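Local coordinates for protein chitinase (Thermococcus chitonophagus, PDB 5XSW) that probably hydrolyses internal linkages of chitin as an archaeal endochitinase, this chain holding the C-terminal part with the glycan-binding site, at residues 397-410 against 424-436. Residues are numbered along the deposited sequence; the frame is centred on the assembly and turned at random.
Sequences LTWDDIEYFFTVVR and WNAMMRDVKRAYD
Phe406 and Trp399 plug into the helix 424-436 as knobs into holes. Phe406 sits among Trp424, Met427, Met428 and Val431. Phe406 CB lies 3.7 Å from Met428 SD, and the sulfur makes an oblique Met-aromatic contact with the ring. Val431 CG1 wedges between the two knobs, 3.6 Å from Ile402 CG2 and in plane at the edge of the Trp399 ring. This middle is buried and tight, with Ala460 of helix 449-461 touching both Phe406 and Val431. Buried Trp424 closes it at one end, where Phe406 O meets the ring edge, 3.3 Å from Trp424 CZ2. Met427 CE presses on one face of that indole.

The outer side is the solvent side. Here exposed Lys432 and Arg410 each lie over a tryptophan. The Trp399 ring lies between Lys432 on one face and Glu403 CB, one turn on in its own helix, on the other. With CG anti to the backbone N (chi1 -177°), the extended Lys432 chain passes over the indole face from the six-membered to the five-membered ring. Lys432 NZ ends 4.2 Å from the centroid of the Trp399 five-membered ring, an off-centre cation-pi contact. The Tyr435 ring takes Trp399 CB over its face, while the two rings meet obliquely. Arg410 covers the other face of Trp424, its guanidinium stacked at 19° to the indole plane. Replacing Trp424 by an alanine would probably open a gap beside Phe406 and Met427 and leave the Arg410 guanidinium without the ring it stacks on.

Thr398 and Asp401 form a capping box that starts the helix at 399. The axes of segments 399-410 and 424-436 come within 11.0 Å, their directions 153° apart, a near-antiparallel helical hairpin in the helical part of the chitinase, remote from the bound glycan.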
ATOM      1  N   LEU A 397      25.659 -11.327  23.708  1.00 26.76           N
ATOM      2  CA  LEU A 397      25.853 -10.245  22.757  1.00 20.21           C
ATOM      3  C   LEU A 397      27.198  -9.596  23.050  1.00 30.04           C
ATOM      4  O   LEU A 397      27.437  -9.204  24.194  1.00 27.15           O
ATOM      5  CB  LEU A 397      24.745  -9.189  22.882  1.00 26.23           C
ATOM      6  CG  LEU A 397      23.299  -9.694  22.931  1.00 29.67           C
ATOM      7  CD1 LEU A 397      22.306  -8.544  23.152  1.00 22.32           C
ATOM      8  CD2 LEU A 397      23.034 -10.397  21.571  1.00 29.56           C
ATOM      9  N   THR A 398      28.014  -9.406  22.017  1.00 30.67           N
ATOM     10  CA  THR A 398      29.336  -8.818  22.135  1.00 32.41           C
ATOM     11  C   THR A 398      29.207  -7.382  21.736  1.00 34.06           C
ATOM     12  O   THR A 398      28.163  -6.968  21.167  1.00 29.34           O
ATOM     13  CB  THR A 398      30.351  -9.505  21.193  1.00 31.54           C
ATOM     14  OG1 THR A 398      29.964  -9.234  19.840  1.00 31.44           O
ATOM     15  CG2 THR A 398      30.380 -11.005  21.414  1.00 35.01           C
ATOM     16  N   TRP A 399      30.265  -6.608  21.950  1.00 29.61           N
ATOM     17  CA  TRP A 399      30.199  -5.206  21.563  1.00 29.27           C
ATOM     18  C   TRP A 399      29.957  -5.071  20.046  1.00 31.16           C
ATOM     19  O   TRP A 399      29.185  -4.219  19.609  1.00 31.71           O
ATOM     20  CB  TRP A 399      31.478  -4.385  21.945  1.00 29.53           C
ATOM     21  CG  TRP A 399      31.343  -2.995  21.354  1.00 28.43           C
ATOM     22  CD1 TRP A 399      32.132  -2.404  20.384  1.00 30.18           C
ATOM     23  CD2 TRP A 399      30.287  -2.061  21.631  1.00 32.31           C
ATOM     24  NE1 TRP A 399      31.630  -1.151  20.068  1.00 32.07           N
ATOM     25  CE2 TRP A 399      30.508  -0.924  20.833  1.00 32.36           C
ATOM     26  CE3 TRP A 399      29.190  -2.074  22.504  1.00 30.46           C
ATOM     27  CZ2 TRP A 399      29.678   0.157  20.866  1.00 36.19           C
ATOM     28  CZ3 TRP A 399      28.362  -1.007  22.523  1.00 32.75           C
ATOM     29  CH2 TRP A 399      28.601   0.105  21.721  1.00 33.70           C
ATOM     30  N   ASP A 400      30.659  -5.868  19.241  1.00 30.05           N
ATOM     31  CA  ASP A 400      30.456  -5.861  17.792  1.00 31.46           C
ATOM     32  C   ASP A 400      28.953  -6.105  17.418  1.00 26.55           C
ATOM     33  O   ASP A 400      28.451  -5.470  16.513  1.00 29.43           O
ATOM     34  CB  ASP A 400      31.319  -6.933  17.124  1.00 29.56           C
ATOM     35  CG  ASP A 400      32.808  -6.494  16.989  1.00 40.82           C
ATOM     36  OD1 ASP A 400      33.123  -5.311  17.204  1.00 37.49           O
ATOM     37  OD2 ASP A 400      33.631  -7.317  16.606  1.00 39.18           O
ATOM     38  N   ASP A 401      28.304  -7.028  18.111  1.00 24.24           N
ATOM     39  CA  ASP A 401      26.847  -7.272  17.917  1.00 28.76           C
ATOM     40  C   ASP A 401      26.003  -6.017  18.137  1.00 30.36           C
ATOM     41  O   ASP A 401      25.098  -5.703  17.338  1.00 31.49           O
ATOM     42  CB  ASP A 401      26.347  -8.345  18.885  1.00 24.88           C
ATOM     43  CG  ASP A 401      26.926  -9.712  18.613  1.00 28.60           C
ATOM     44  OD1 ASP A 401      27.374  -9.979  17.468  1.00 31.89           O
ATOM     45  OD2 ASP A 401      26.918 -10.526  19.542  1.00 26.84           O
ATOM     46  N   ILE A 402      26.286  -5.306  19.240  1.00 30.33           N
ATOM     47  CA  ILE A 402      25.533  -4.113  19.631  1.00 29.08           C
ATOM     48  C   ILE A 402      25.790  -2.988  18.653  1.00 31.82           C
ATOM     49  O   ILE A 402      24.878  -2.291  18.194  1.00 26.89           O
ATOM     50  CB  ILE A 402      25.915  -3.635  21.077  1.00 32.71           C
ATOM     51  CG1 ILE A 402      25.673  -4.746  22.098  1.00 32.74           C
ATOM     52  CG2 ILE A 402      25.152  -2.379  21.467  1.00 27.27           C
ATOM     53  CD1 ILE A 402      24.281  -5.180  22.269  1.00 32.50           C
ATOM     54  N   GLU A 403      27.061  -2.825  18.303  1.00 32.69           N
ATOM     55  CA  GLU A 403      27.433  -1.803  17.359  1.00 27.45           C
ATOM     56  C   GLU A 403      26.751  -2.007  16.008  1.00 26.17           C
ATOM     57  O   GLU A 403      26.301  -1.059  15.349  1.00 29.06           O
ATOM     58  CB  GLU A 403      28.977  -1.811  17.189  1.00 30.61           C
ATOM     59  CG  GLU A 403      29.418  -0.953  16.024  1.00 34.36           C
ATOM     60  CD  GLU A 403      29.267   0.548  16.274  1.00 49.24           C
ATOM     61  OE1 GLU A 403      29.362   0.963  17.452  1.00 55.24           O
ATOM     62  OE2 GLU A 403      29.057   1.322  15.294  1.00 52.70           O
ATOM     63  N   TYR A 404      26.776  -3.250  15.563  1.00 24.07           N
ATOM     64  CA  TYR A 404      26.161  -3.622  14.288  1.00 28.57           C
ATOM     65  C   TYR A 404      24.647  -3.298  14.328  1.00 26.53           C
ATOM     66  O   TYR A 404      24.075  -2.629  13.448  1.00 26.06           O
ATOM     67  CB  TYR A 404      26.402  -5.124  14.049  1.00 27.65           C
ATOM     68  CG  TYR A 404      25.570  -5.645  12.893  1.00 33.61           C
ATOM     69  CD1 TYR A 404      25.700  -5.112  11.611  1.00 28.97           C
ATOM     70  CD2 TYR A 404      24.638  -6.649  13.099  1.00 31.96           C
ATOM     71  CE1 TYR A 404      24.900  -5.592  10.556  1.00 34.44           C
ATOM     72  CE2 TYR A 404      23.866  -7.131  12.070  1.00 30.91           C
ATOM     73  CZ  TYR A 404      23.997  -6.604  10.811  1.00 28.73           C
ATOM     74  OH  TYR A 404      23.165  -7.127   9.828  1.00 36.21           O
ATOM     75  N   PHE A 405      24.010  -3.767  15.388  1.00 28.52           N
ATOM     76  CA  PHE A 405      22.580  -3.502  15.583  1.00 25.69           C
ATOM     77  C   PHE A 405      22.256  -2.019  15.445  1.00 29.54           C
ATOM     78  O   PHE A 405      21.389  -1.637  14.640  1.00 24.15           O
ATOM     79  CB  PHE A 405      22.122  -4.038  16.934  1.00 24.00           C
ATOM     80  CG  PHE A 405      20.657  -3.774  17.187  1.00 24.15           C
ATOM     81  CD1 PHE A 405      19.684  -4.567  16.570  1.00 25.25           C
ATOM     82  CD2 PHE A 405      20.252  -2.702  17.984  1.00 25.24           C
ATOM     83  CE1 PHE A 405      18.323  -4.299  16.757  1.00 24.30           C
ATOM     84  CE2 PHE A 405      18.882  -2.439  18.176  1.00 27.89           C
ATOM     85  CZ  PHE A 405      17.935  -3.255  17.573  1.00 26.34           C
ATOM     86  N   PHE A 406      22.991  -1.133  16.129  1.00 28.19           N
ATOM     87  CA  PHE A 406      22.632   0.273  16.030  1.00 27.40           C
ATOM     88  C   PHE A 406      23.020   0.948  14.705  1.00 27.59           C
ATOM     89  O   PHE A 406      22.338   1.857  14.293  1.00 28.75           O
ATOM     90  CB  PHE A 406      23.214   1.087  17.208  1.00 31.00           C
ATOM     91  CG  PHE A 406      22.481   0.859  18.483  1.00 26.40           C
ATOM     92  CD1 PHE A 406      21.270   1.491  18.712  1.00 29.56           C
ATOM     93  CD2 PHE A 406      22.956  -0.036  19.432  1.00 26.35           C
ATOM     94  CE1 PHE A 406      20.537   1.269  19.892  1.00 28.95           C
ATOM     95  CE2 PHE A 406      22.215  -0.266  20.622  1.00 27.70           C
ATOM     96  CZ  PHE A 406      21.000   0.379  20.834  1.00 27.99           C
ATOM     97  N   THR A 407      24.103   0.501  14.057  1.00 27.81           N
ATOM     98  CA  THR A 407      24.395   0.911  12.672  1.00 26.49           C
ATOM     99  C   THR A 407      23.223   0.615  11.727  1.00 25.05           C
ATOM    100  O   THR A 407      22.840   1.454  10.935  1.00 26.89           O
ATOM    101  CB  THR A 407      25.663   0.169  12.144  1.00 32.20           C
ATOM    102  OG1 THR A 407      26.744   0.412  13.050  1.00 34.52           O
ATOM    103  CG2 THR A 407      26.069   0.642  10.779  1.00 32.49           C
ATOM    104  N   VAL A 408      22.690  -0.593  11.792  1.00 25.22           N
ATOM    105  CA  VAL A 408      21.534  -0.926  10.941  1.00 26.11           C
ATOM    106  C   VAL A 408      20.342  -0.043  11.311  1.00 24.93           C
ATOM    107  O   VAL A 408      19.638   0.549  10.439  1.00 24.67           O
ATOM    108  CB  VAL A 408      21.174  -2.417  11.079  1.00 26.40           C
ATOM    109  CG1 VAL A 408      19.865  -2.701  10.244  1.00 24.83           C
ATOM    110  CG2 VAL A 408      22.393  -3.305  10.563  1.00 27.08           C
ATOM    111  N   VAL A 409      20.098   0.120  12.613  1.00 27.76           N
ATOM    112  CA  VAL A 409      18.971   0.987  12.982  1.00 25.49           C
ATOM    113  C   VAL A 409      19.164   2.389  12.384  1.00 26.35           C
ATOM    114  O   VAL A 409      18.251   3.007  11.832  1.00 28.96           O
ATOM    115  CB  VAL A 409      18.797   1.065  14.516  1.00 25.97           C
ATOM    116  CG1 VAL A 409      17.747   2.134  14.860  1.00 27.59           C
ATOM    117  CG2 VAL A 409      18.307  -0.317  15.027  1.00 25.62           C
ATOM    118  N   ARG A 410      20.379   2.900  12.481  1.00 28.69           N
ATOM    119  CA  ARG A 410      20.628   4.246  11.930  1.00 26.00           C
ATOM    120  C   ARG A 410      20.473   4.309  10.411  1.00 22.02           C
ATOM    121  O   ARG A 410      20.011   5.329   9.865  1.00 27.97           O
ATOM    122  CB  ARG A 410      22.047   4.705  12.286  1.00 32.37           C
ATOM    123  CG  ARG A 410      22.274   6.193  12.019  1.00 37.58           C
ATOM    124  CD  ARG A 410      23.581   6.641  12.632  1.00 54.87           C
ATOM    125  NE  ARG A 410      23.800   8.080  12.463  1.00 65.08           N
ATOM    126  CZ  ARG A 410      24.988   8.671  12.605  1.00 60.65           C
ATOM    127  NH1 ARG A 410      26.062   7.946  12.928  1.00 54.65           N
ATOM    128  NH2 ARG A 410      25.101   9.986  12.423  1.00 65.26           N
ATOM    129  N   TRP A 424      23.821  11.220  17.959  1.00 39.81           N
ATOM    130  CA  TRP A 424      23.998   9.776  17.741  1.00 35.92           C
ATOM    131  C   TRP A 424      25.313   9.302  18.369  1.00 39.23           C
ATOM    132  O   TRP A 424      25.379   8.250  19.021  1.00 37.43           O
ATOM    133  CB  TRP A 424      23.952   9.421  16.243  1.00 42.48           C
ATOM    134  CG  TRP A 424      23.849   7.949  16.075  1.00 45.62           C
ATOM    135  CD1 TRP A 424      24.885   7.054  15.985  1.00 46.90           C
ATOM    136  CD2 TRP A 424      22.642   7.168  16.057  1.00 39.25           C
ATOM    137  NE1 TRP A 424      24.386   5.772  15.870  1.00 43.00           N
ATOM    138  CE2 TRP A 424      23.017   5.817  15.917  1.00 44.76           C
ATOM    139  CE3 TRP A 424      21.279   7.484  16.091  1.00 40.73           C
ATOM    140  CZ2 TRP A 424      22.077   4.780  15.844  1.00 39.78           C
ATOM    141  CZ3 TRP A 424      20.347   6.448  16.010  1.00 39.29           C
ATOM    142  CH2 TRP A 424      20.757   5.115  15.899  1.00 36.93           C
ATOM    143  N   ASN A 425      26.377  10.085  18.179  1.00 43.98           N
ATOM    144  CA  ASN A 425      27.676   9.744  18.774  1.00 39.82           C
ATOM    145  C   ASN A 425      27.624   9.758  20.271  1.00 33.70           C
ATOM    146  O   ASN A 425      28.153   8.857  20.918  1.00 35.06           O
ATOM    147  CB  ASN A 425      28.765  10.721  18.295  1.00 42.57           C
ATOM    148  CG  ASN A 425      29.062  10.557  16.835  1.00 50.11           C
ATOM    149  OD1 ASN A 425      28.856   9.481  16.270  1.00 48.54           O
ATOM    150  ND2 ASN A 425      29.534  11.620  16.201  1.00 62.59           N
ATOM    151  N   ALA A 426      26.968  10.773  20.844  1.00 36.64           N
ATOM    152  CA  ALA A 426      26.807  10.793  22.307  1.00 37.22           C
ATOM    153  C   ALA A 426      26.016   9.581  22.798  1.00 38.11           C
ATOM    154  O   ALA A 426      26.329   8.966  23.842  1.00 35.49           O
ATOM    155  CB  ALA A 426      26.123  12.087  22.759  1.00 36.40           C
ATOM    156  N   MET A 427      24.969   9.240  22.049  1.00 38.88           N
ATOM    157  CA  MET A 427      24.171   8.053  22.386  1.00 33.82           C
ATOM    158  C   MET A 427      25.050   6.790  22.393  1.00 28.48           C
ATOM    159  O   MET A 427      25.033   5.983  23.342  1.00 28.64           O
ATOM    160  CB  MET A 427      22.980   7.939  21.392  1.00 28.73           C
ATOM    161  CG  MET A 427      21.999   6.790  21.729  1.00 30.50           C
ATOM    162  SD  MET A 427      21.079   6.401  20.214  1.00 34.20           S
ATOM    163  CE  MET A 427      22.283   5.377  19.431  1.00 31.35           C
ATOM    164  N   MET A 428      25.842   6.611  21.345  1.00 30.31           N
ATOM    165  CA  MET A 428      26.654   5.414  21.242  1.00 29.29           C
ATOM    166  C   MET A 428      27.765   5.353  22.324  1.00 34.04           C
ATOM    167  O   MET A 428      28.056   4.277  22.828  1.00 32.09           O
ATOM    168  CB  MET A 428      27.245   5.326  19.816  1.00 36.68           C
ATOM    169  CG  MET A 428      26.185   4.912  18.742  1.00 40.65           C
ATOM    170  SD  MET A 428      25.190   3.438  19.201  1.00 35.28           S
ATOM    171  CE  MET A 428      26.414   2.158  19.355  1.00 32.76           C
ATOM    172  N   ARG A 429      28.350   6.498  22.728  1.00 35.87           N
ATOM    173  CA  ARG A 429      29.242   6.483  23.931  1.00 37.06           C
ATOM    174  C   ARG A 429      28.521   5.937  25.180  1.00 30.55           C
ATOM    175  O   ARG A 429      29.030   5.051  25.884  1.00 34.41           O
ATOM    176  CB  ARG A 429      29.802   7.900  24.220  1.00 38.58           C
ATOM    177  CG  ARG A 429      30.875   8.341  23.209  1.00 45.80           C
ATOM    178  CD  ARG A 429      31.656   9.598  23.653  1.00 48.05           C
ATOM    179  NE  ARG A 429      30.820  10.804  23.672  1.00 42.63           N
ATOM    180  CZ  ARG A 429      30.528  11.526  22.588  1.00 42.86           C
ATOM    181  NH1 ARG A 429      31.006  11.183  21.390  1.00 49.76           N
ATOM    182  NH2 ARG A 429      29.766  12.595  22.702  1.00 46.61           N
ATOM    183  N   ASP A 430      27.306   6.445  25.453  1.00 28.96           N
ATOM    184  CA  ASP A 430      26.512   5.917  26.568  1.00 30.62           C
ATOM    185  C   ASP A 430      26.188   4.428  26.433  1.00 31.22           C
ATOM    186  O   ASP A 430      26.274   3.669  27.398  1.00 30.12           O
ATOM    187  CB  ASP A 430      25.196   6.680  26.692  1.00 30.44           C
ATOM    188  CG  ASP A 430      25.355   8.054  27.352  1.00 42.86           C
ATOM    189  OD1 ASP A 430      26.484   8.421  27.814  1.00 39.63           O
ATOM    190  OD2 ASP A 430      24.320   8.759  27.421  1.00 36.87           O
ATOM    191  N   VAL A 431      25.806   4.005  25.220  1.00 31.31           N
ATOM    192  CA  VAL A 431      25.499   2.577  24.993  1.00 29.09           C
ATOM    193  C   VAL A 431      26.726   1.722  25.247  1.00 25.77           C
ATOM    194  O   VAL A 431      26.679   0.663  25.898  1.00 28.55           O
ATOM    195  CB  VAL A 431      24.989   2.358  23.519  1.00 30.27           C
ATOM    196  CG1 VAL A 431      25.019   0.863  23.128  1.00 27.58           C
ATOM    197  CG2 VAL A 431      23.576   2.993  23.344  1.00 29.36           C
ATOM    198  N   LYS A 432      27.865   2.167  24.708  1.00 27.27           N
ATOM    199  CA  LYS A 432      29.107   1.387  24.955  1.00 31.28           C
ATOM    200  C   LYS A 432      29.494   1.338  26.433  1.00 30.74           C
ATOM    201  O   LYS A 432      29.898   0.269  26.984  1.00 32.87           O
ATOM    202  CB  LYS A 432      30.286   1.964  24.146  1.00 36.01           C
ATOM    203  CG  LYS A 432      31.553   1.098  24.341  1.00 38.35           C
ATOM    204  CD  LYS A 432      32.568   1.323  23.284  1.00 49.71           C
ATOM    205  CE  LYS A 432      33.648   0.224  23.349  1.00 46.63           C
ATOM    206  NZ  LYS A 432      34.506   0.374  22.126  1.00 57.88           N
ATOM    207  N   ARG A 433      29.364   2.490  27.099  1.00 33.10           N
ATOM    208  CA  ARG A 433      29.640   2.501  28.555  1.00 34.44           C
ATOM    209  C   ARG A 433      28.704   1.577  29.292  1.00 31.55           C
ATOM    210  O   ARG A 433      29.121   0.807  30.176  1.00 31.98           O
ATOM    211  CB  ARG A 433      29.534   3.926  29.142  1.00 35.41           C
ATOM    212  CG  ARG A 433      29.874   3.962  30.648  1.00 35.44           C
ATOM    213  CD  ARG A 433      29.897   5.382  31.211  1.00 38.70           C
ATOM    214  NE  ARG A 433      30.072   5.398  32.675  1.00 42.20           N
ATOM    215  CZ  ARG A 433      31.255   5.424  33.293  1.00 43.63           C
ATOM    216  NH1 ARG A 433      32.380   5.439  32.583  1.00 35.21           N
ATOM    217  NH2 ARG A 433      31.313   5.443  34.620  1.00 37.00           N
ATOM    218  N   ALA A 434      27.414   1.596  28.918  1.00 29.35           N
ATOM    219  CA  ALA A 434      26.489   0.681  29.592  1.00 26.57           C
ATOM    220  C   ALA A 434      26.841  -0.785  29.305  1.00 26.78           C
ATOM    221  O   ALA A 434      26.781  -1.674  30.178  1.00 28.06           O
ATOM    222  CB  ALA A 434      24.984   1.009  29.147  1.00 28.45           C
ATOM    223  N   TYR A 435      27.160  -1.057  28.043  1.00 29.92           N
ATOM    224  CA  TYR A 435      27.604  -2.416  27.703  1.00 32.01           C
ATOM    225  C   TYR A 435      28.822  -2.868  28.610  1.00 28.28           C
ATOM    226  O   TYR A 435      28.841  -3.951  29.218  1.00 28.98           O
ATOM    227  CB  TYR A 435      27.983  -2.465  26.221  1.00 28.20           C
ATOM    228  CG  TYR A 435      28.730  -3.711  25.878  1.00 35.85           C
ATOM    229  CD1 TYR A 435      28.036  -4.871  25.491  1.00 30.49           C
ATOM    230  CD2 TYR A 435      30.138  -3.764  25.995  1.00 30.62           C
ATOM    231  CE1 TYR A 435      28.703  -6.042  25.216  1.00 28.87           C
ATOM    232  CE2 TYR A 435      30.814  -4.938  25.739  1.00 31.27           C
ATOM    233  CZ  TYR A 435      30.096  -6.068  25.347  1.00 33.39           C
ATOM    234  OH  TYR A 435      30.753  -7.241  25.065  1.00 29.34           O
ATOM    235  N   ASP A 436      29.813  -1.993  28.680  1.00 30.82           N
ATOM    236  CA  ASP A 436      31.036  -2.263  29.493  1.00 34.30           C
ATOM    237  C   ASP A 436      30.668  -2.566  30.950  1.00 33.02           C
ATOM    238  O   ASP A 436      31.067  -3.611  31.484  1.00 33.86           O
ATOM    239  CB  ASP A 436      32.007  -1.073  29.396  1.00 38.05           C
ATOM    240  CG  ASP A 436      32.670  -0.974  28.047  1.00 42.01           C
ATOM    241  OD1 ASP A 436      32.783  -2.043  27.401  1.00 40.14           O
ATOM    242  OD2 ASP A 436      33.058   0.155  27.629  1.00 42.49           O
TER